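Local coordinates for GEO10716p1 (Drosophila melanogaster, PDB 7BTG), which probably removes phosphate from phosphorylated arginine in proteins, as an arginine phosphatase of the low molecular weight protein tyrosine phosphatase family, at residues L4-P15 / H66-D75. The protein carries 1 engineered substitution. Residues are numbered along the deposited sequence; the frame is centred on the assembly and turned at random.
Engineered in segment 4-15: Ser7 (natural residue Cys). With PO4 (phosphate ion), chain B; PO4 (phosphate ion), chain C.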
ATOM      1  N   LEU A   4      -3.466   4.224  -4.256  1.00 29.74           N
ATOM      2  CA  LEU A   4      -4.167   3.339  -3.327  1.00 30.84           C
ATOM      3  C   LEU A   4      -3.289   2.127  -3.032  1.00 27.15           C
ATOM      4  O   LEU A   4      -2.920   1.395  -3.953  1.00 26.83           O
ATOM      5  CB  LEU A   4      -5.505   2.890  -3.920  1.00 28.20           C
ATOM      6  CG  LEU A   4      -6.383   2.006  -3.034  1.00 27.90           C
ATOM      7  CD1 LEU A   4      -6.938   2.816  -1.877  1.00 31.57           C
ATOM      8  CD2 LEU A   4      -7.507   1.386  -3.865  1.00 30.51           C
ATOM      9  N   PHE A   5      -2.943   1.919  -1.760  1.00 22.38           N
ATOM     10  CA  PHE A   5      -2.229   0.714  -1.358  1.00 24.27           C
ATOM     11  C   PHE A   5      -3.232  -0.351  -0.925  1.00 26.20           C
ATOM     12  O   PHE A   5      -4.228  -0.047  -0.264  1.00 26.75           O
ATOM     13  CB  PHE A   5      -1.247   0.999  -0.223  1.00 26.56           C
ATOM     14  CG  PHE A   5      -0.071   1.850  -0.627  1.00 30.03           C
ATOM     15  CD1 PHE A   5       0.924   1.340  -1.418  1.00 24.57           C
ATOM     16  CD2 PHE A   5       0.051   3.157  -0.173  1.00 33.84           C
ATOM     17  CE1 PHE A   5       2.036   2.122  -1.776  1.00 30.65           C
ATOM     18  CE2 PHE A   5       1.161   3.945  -0.525  1.00 29.99           C
ATOM     19  CZ  PHE A   5       2.146   3.419  -1.330  1.00 30.18           C
ATOM     20  N   VAL A   6      -2.977  -1.606  -1.302  1.00 28.56           N
ATOM     21  CA  VAL A   6      -3.926  -2.685  -1.046  1.00 25.70           C
ATOM     22  C   VAL A   6      -3.218  -3.856  -0.388  1.00 29.96           C
ATOM     23  O   VAL A   6      -2.186  -4.329  -0.880  1.00 28.06           O
ATOM     24  CB  VAL A   6      -4.647  -3.129  -2.324  1.00 27.62           C
ATOM     25  CG1 VAL A   6      -5.522  -4.377  -2.038  1.00 22.31           C
ATOM     26  CG2 VAL A   6      -5.527  -1.999  -2.810  1.00 22.01           C
ATOM     27  N   SER A   7      -3.754  -4.300   0.749  1.00 27.50           N
ATOM     28  CA  SER A   7      -3.316  -5.514   1.413  1.00 22.51           C
ATOM     29  C   SER A   7      -4.557  -6.340   1.696  1.00 27.45           C
ATOM     30  O   SER A   7      -5.678  -5.854   1.549  1.00 24.41           O
ATOM     31  CB  SER A   7      -2.538  -5.219   2.706  1.00 28.26           C
ATOM     32  OG  SER A   7      -3.280  -4.435   3.630  1.00 27.42           O
ATOM     33  N   ILE A   8      -4.381  -7.600   2.111  1.00 27.53           N
ATOM     34  CA  ILE A   8      -5.575  -8.423   2.275  1.00 25.83           C
ATOM     35  C   ILE A   8      -6.422  -7.900   3.428  1.00 27.87           C
ATOM     36  O   ILE A   8      -7.639  -7.731   3.291  1.00 27.40           O
ATOM     37  CB  ILE A   8      -5.221  -9.918   2.414  1.00 30.23           C
ATOM     38  CG1 ILE A   8      -6.503 -10.732   2.327  1.00 31.45           C
ATOM     39  CG2 ILE A   8      -4.496 -10.251   3.714  1.00 26.47           C
ATOM     40  CD1 ILE A   8      -6.287 -12.190   2.158  1.00 22.98           C
ATOM     41  N   GLY A   9      -5.789  -7.522   4.536  1.00 29.39           N
ATOM     42  CA  GLY A   9      -6.563  -7.108   5.688  1.00 26.79           C
ATOM     43  C   GLY A   9      -6.787  -5.617   5.813  1.00 29.83           C
ATOM     44  O   GLY A   9      -7.659  -5.199   6.567  1.00 29.15           O
ATOM     45  N   ASN A  10      -5.996  -4.799   5.107  1.00 33.64           N
ATOM     46  CA  ASN A  10      -6.011  -3.341   5.275  1.00 25.02           C
ATOM     47  C   ASN A  10      -5.824  -2.958   6.738  1.00 27.95           C
ATOM     48  O   ASN A  10      -6.485  -2.067   7.273  1.00 27.29           O
ATOM     49  CB  ASN A  10      -7.282  -2.712   4.711  1.00 25.47           C
ATOM     50  CG  ASN A  10      -7.190  -1.202   4.647  1.00 31.40           C
ATOM     51  OD1 ASN A  10      -8.198  -0.492   4.728  1.00 31.45           O
ATOM     52  ND2 ASN A  10      -5.961  -0.697   4.531  1.00 25.90           N
ATOM     53  N   THR A  11      -4.887  -3.638   7.382  1.00 28.69           N
ATOM     54  CA  THR A  11      -4.632  -3.444   8.800  1.00 30.48           C
ATOM     55  C   THR A  11      -3.154  -3.474   9.146  1.00 33.03           C
ATOM     56  O   THR A  11      -2.793  -2.994  10.220  1.00 32.68           O
ATOM     57  CB  THR A  11      -5.379  -4.521   9.621  1.00 34.36           C
ATOM     58  OG1 THR A  11      -5.126  -4.363  11.018  1.00 36.46           O
ATOM     59  CG2 THR A  11      -4.970  -5.930   9.186  1.00 29.08           C
ATOM     60  N   CYS A  12      -2.278  -3.984   8.271  1.00 30.29           N
ATOM     61  CA  CYS A  12      -0.842  -3.983   8.536  1.00 32.86           C
ATOM     62  C   CYS A  12      -0.085  -3.282   7.413  1.00 30.67           C
ATOM     63  O   CYS A  12       0.286  -2.117   7.548  1.00 28.53           O
ATOM     64  CB  CYS A  12      -0.318  -5.412   8.706  1.00 32.67           C
ATOM     65  SG  CYS A  12      -0.974  -6.328  10.123  1.00 33.52           S
ATOM     66  N   ARG A  13       0.097  -3.972   6.283  1.00 26.43           N
ATOM     67  CA  ARG A  13       0.975  -3.482   5.224  1.00 31.33           C
ATOM     68  C   ARG A  13       0.427  -2.221   4.562  1.00 29.47           C
ATOM     69  O   ARG A  13       1.160  -1.244   4.381  1.00 33.01           O
ATOM     70  CB  ARG A  13       1.211  -4.584   4.184  1.00 23.98           C
ATOM     71  CG  ARG A  13       1.997  -5.751   4.718  1.00 28.65           C
ATOM     72  CD  ARG A  13       1.897  -6.936   3.784  1.00 26.67           C
ATOM     73  NE  ARG A  13       0.522  -7.433   3.762  1.00 31.30           N
ATOM     74  CZ  ARG A  13       0.085  -8.424   2.985  1.00 30.99           C
ATOM     75  NH1 ARG A  13       0.928  -9.043   2.153  1.00 25.39           N
ATOM     76  NH2 ARG A  13      -1.198  -8.792   3.041  1.00 26.95           N
ATOM     77  N   SER A  14      -0.847  -2.227   4.168  1.00 25.09           N
ATOM     78  CA  SER A  14      -1.350  -1.091   3.413  1.00 26.61           C
ATOM     79  C   SER A  14      -1.441   0.190   4.249  1.00 31.84           C
ATOM     80  O   SER A  14      -1.107   1.269   3.732  1.00 31.22           O
ATOM     81  CB  SER A  14      -2.697  -1.410   2.738  1.00 25.96           C
ATOM     82  OG  SER A  14      -3.618  -2.141   3.541  1.00 28.17           O
ATOM     83  N   PRO A  15      -1.870   0.153   5.518  1.00 32.90           N
ATOM     84  CA  PRO A  15      -1.867   1.412   6.284  1.00 27.99           C
ATOM     85  C   PRO A  15      -0.466   1.931   6.530  1.00 32.88           C
ATOM     86  O   PRO A  15      -0.258   3.150   6.564  1.00 36.50           O
ATOM     87  CB  PRO A  15      -2.571   1.043   7.599  1.00 31.40           C
ATOM     88  CG  PRO A  15      -3.313  -0.225   7.314  1.00 32.83           C
ATOM     89  CD  PRO A  15      -2.487  -0.948   6.289  1.00 32.17           C
ATOM     90  N   HIS A  66      -6.202   5.354  10.228  1.00 44.83           N
ATOM     91  CA  HIS A  66      -6.994   4.772   9.151  1.00 41.12           C
ATOM     92  C   HIS A  66      -7.935   3.682   9.645  1.00 41.01           C
ATOM     93  O   HIS A  66      -7.527   2.780  10.378  1.00 43.02           O
ATOM     94  CB  HIS A  66      -6.031   4.206   8.099  1.00 36.29           C
ATOM     95  CG  HIS A  66      -6.697   3.498   6.966  1.00 34.30           C
ATOM     96  ND1 HIS A  66      -7.212   4.167   5.879  1.00 33.92           N
ATOM     97  CD2 HIS A  66      -6.908   2.180   6.735  1.00 29.95           C
ATOM     98  CE1 HIS A  66      -7.717   3.294   5.027  1.00 31.49           C
ATOM     99  NE2 HIS A  66      -7.543   2.081   5.520  1.00 33.92           N
ATOM    100  N   LEU A  67      -9.195   3.759   9.237  1.00 41.92           N
ATOM    101  CA  LEU A  67     -10.139   2.673   9.472  1.00 43.98           C
ATOM    102  C   LEU A  67     -10.072   1.675   8.318  1.00 37.96           C
ATOM    103  O   LEU A  67     -10.181   2.066   7.150  1.00 32.45           O
ATOM    104  CB  LEU A  67     -11.560   3.222   9.609  1.00 39.10           C
ATOM    105  CG  LEU A  67     -11.919   4.135  10.788  1.00 43.75           C
ATOM    106  CD1 LEU A  67     -13.276   4.806  10.570  1.00 40.26           C
ATOM    107  CD2 LEU A  67     -11.907   3.379  12.100  1.00 38.41           C
ATOM    108  N   GLY A  68      -9.945   0.390   8.645  1.00 35.50           N
ATOM    109  CA  GLY A  68      -9.952  -0.638   7.617  1.00 34.63           C
ATOM    110  C   GLY A  68     -11.203  -0.592   6.766  1.00 35.11           C
ATOM    111  O   GLY A  68     -12.306  -0.468   7.303  1.00 40.41           O
ATOM    112  N   ARG A  69     -11.057  -0.632   5.444  1.00 28.71           N
ATOM    113  CA  ARG A  69     -12.206  -0.615   4.551  1.00 33.29           C
ATOM    114  C   ARG A  69     -11.942  -1.538   3.368  1.00 36.27           C
ATOM    115  O   ARG A  69     -10.802  -1.896   3.063  1.00 33.39           O
ATOM    116  CB  ARG A  69     -12.546   0.805   4.046  1.00 31.84           C
ATOM    117  CG  ARG A  69     -11.548   1.370   3.024  1.00 35.08           C
ATOM    118  CD  ARG A  69     -11.980   2.739   2.513  1.00 36.00           C
ATOM    119  NE  ARG A  69     -11.108   3.262   1.455  1.00 37.03           N
ATOM    120  CZ  ARG A  69     -11.240   2.960   0.162  1.00 39.37           C
ATOM    121  NH1 ARG A  69     -12.197   2.121  -0.235  1.00 33.46           N
ATOM    122  NH2 ARG A  69     -10.415   3.490  -0.741  1.00 31.55           N
ATOM    123  N   MET A  70     -13.025  -1.936   2.713  1.00 35.22           N
ATOM    124  CA  MET A  70     -12.919  -2.741   1.515  1.00 37.95           C
ATOM    125  C   MET A  70     -12.636  -1.841   0.329  1.00 35.10           C
ATOM    126  O   MET A  70     -13.054  -0.685   0.298  1.00 35.89           O
ATOM    127  CB  MET A  70     -14.212  -3.507   1.255  1.00 34.93           C
ATOM    128  CG  MET A  70     -14.593  -4.507   2.316  1.00 40.87           C
ATOM    129  SD  MET A  70     -13.977  -6.173   1.976  1.00 53.85           S
ATOM    130  CE  MET A  70     -13.649  -6.117   0.222  1.00 39.87           C
ATOM    131  N   ILE A  71     -11.896  -2.373  -0.644  1.00 34.86           N
ATOM    132  CA  ILE A  71     -11.829  -1.704  -1.930  1.00 33.89           C
ATOM    133  C   ILE A  71     -13.207  -1.788  -2.572  1.00 34.64           C
ATOM    134  O   ILE A  71     -13.905  -2.802  -2.452  1.00 32.23           O
ATOM    135  CB  ILE A  71     -10.736  -2.321  -2.823  1.00 31.31           C
ATOM    136  CG1 ILE A  71     -10.430  -1.397  -4.001  1.00 33.37           C
ATOM    137  CG2 ILE A  71     -11.149  -3.692  -3.348  1.00 28.72           C
ATOM    138  CD1 ILE A  71      -9.236  -1.814  -4.806  1.00 27.47           C
ATOM    139  N   SER A  72     -13.631  -0.700  -3.201  1.00 34.41           N
ATOM    140  CA  SER A  72     -14.883  -0.654  -3.941  1.00 31.32           C
ATOM    141  C   SER A  72     -14.580  -0.517  -5.424  1.00 34.19           C
ATOM    142  O   SER A  72     -13.453  -0.225  -5.830  1.00 35.61           O
ATOM    143  CB  SER A  72     -15.756   0.520  -3.467  1.00 40.01           C
ATOM    144  OG  SER A  72     -15.114   1.759  -3.732  1.00 36.88           O
ATOM    145  N   ALA A  73     -15.611  -0.721  -6.237  1.00 29.10           N
ATOM    146  CA  ALA A  73     -15.467  -0.502  -7.667  1.00 35.58           C
ATOM    147  C   ALA A  73     -15.017   0.928  -7.972  1.00 44.25           C
ATOM    148  O   ALA A  73     -14.163   1.140  -8.845  1.00 34.99           O
ATOM    149  CB  ALA A  73     -16.786  -0.817  -8.364  1.00 38.18           C
ATOM    150  N   GLN A  74     -15.578   1.921  -7.256  1.00 39.50           N
ATOM    151  CA  GLN A  74     -15.220   3.321  -7.479  1.00 42.52           C
ATOM    152  C   GLN A  74     -13.725   3.539  -7.375  1.00 42.32           C
ATOM    153  O   GLN A  74     -13.160   4.369  -8.099  1.00 41.72           O
ATOM    154  CB  GLN A  74     -15.924   4.231  -6.465  1.00 45.53           C
ATOM    155  CG  GLN A  74     -17.233   4.829  -6.942  1.00 56.30           C
ATOM    156  CD  GLN A  74     -17.065   5.963  -7.952  1.00 62.63           C
ATOM    157  OE1 GLN A  74     -15.944   6.357  -8.314  1.00 56.77           O
ATOM    158  NE2 GLN A  74     -18.194   6.497  -8.410  1.00 64.59           N
ATOM    159  N   ASP A  75     -13.069   2.794  -6.486  1.00 34.47           N
ATOM    160  CA  ASP A  75     -11.637   2.956  -6.299  1.00 39.30           C
ATOM    161  C   ASP A  75     -10.873   2.762  -7.604  1.00 38.12           C
ATOM    162  O   ASP A  75      -9.911   3.482  -7.875  1.00 39.06           O
ATOM    163  CB  ASP A  75     -11.147   1.984  -5.231  1.00 36.61           C
ATOM    164  CG  ASP A  75     -11.583   2.391  -3.855  1.00 36.64           C
ATOM    165  OD1 ASP A  75     -11.558   3.605  -3.583  1.00 41.12           O
ATOM    166  OD2 ASP A  75     -11.948   1.510  -3.049  1.00 39.70           O
TER
HETATM  167  P   PO4 B 201      -2.453  -6.807   6.007  1.00 32.55           P
HETATM  168  O1  PO4 B 201      -3.325  -5.576   6.173  1.00 27.02           O
HETATM  169  O2  PO4 B 201      -2.436  -7.583   7.298  1.00 30.18           O
HETATM  170  O3  PO4 B 201      -1.013  -6.475   5.701  1.00 28.69           O
HETATM  171  O4  PO4 B 201      -2.956  -7.661   4.844  1.00 26.22           O
HETATM  172  P   PO4 C 202      -7.341   8.081   5.926  1.00 57.28           P
HETATM  173  O1  PO4 C 202      -7.015   9.465   5.405  1.00 61.76           O
HETATM  174  O2  PO4 C 202      -6.224   7.557   6.811  1.00 46.80           O
HETATM  175  O3  PO4 C 202      -8.598   8.166   6.753  1.00 65.85           O
HETATM  176  O4  PO4 C 202      -7.640   7.178   4.734  1.00 51.23           O
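Two donors of 66-75 converge on one oxygen of the Asn10 amide. His66 NE2 reaches Asn10 OD1 at 2.8 Å, the oxygen lying in the ring plane at its edge while the ring itself stands 68° to the amide. The backbone N of Arg69 is the second donor, 3.0 Å from Asn10 OD1 and in the carbonyl plane on a lone pair. With CG anti to the backbone N (chi1 -169°), the Asn10 side chain extends to 66-69, and its other end, ND2, gives hydrogen bonds to Ser14 OG, at 2.9 Å, and Ser37, so the amide cannot easily turn over. Cutting Asn10 back to an alanine removes the acceptor shared by His66 NE2 and the Arg69 N-H, and is likely to leave Ser14 OG without this donor as well. Across the imidazole, His66 ND1 donates to O4 of the chain C phosphate.

Residues 7-13 form the P-loop, the family's CX5R signature, from position 7 (natural cysteine, here an engineered serine) to Arg13, between strand 2-7 and helix 13-27. Backbone N-H groups of Gly9, Thr11, Cys12 and Arg13 converge on the chain B phosphate, and Arg13 adds NE to O3 and NH2 to O4. Both ions probably come from the crystallisation liquor, chain B's probably standing where the substrate phosphate would sit. Asn10 thus ties this loop to the chain leading into helix 73-78.

Leu4, Val6 and Ile71 make the apolar part: Leu4 CD2 packs 3.8 Å from Ile71 CD1, Val6 CG2 borders the same methyl, and Leu93 touches both Val6 and Ile71.

Beside Leu4 CD1, Arg69 forms a salt bridge with Asp75: NH1 meets the syn lone pair of OD2, NH2 reaches OD1 from above the carboxylate plane. Asp75 OD2 also accepts the Ser72 N-H, and Asp36 of strand 34-39 forms a second salt bridge, through Arg69 NH2.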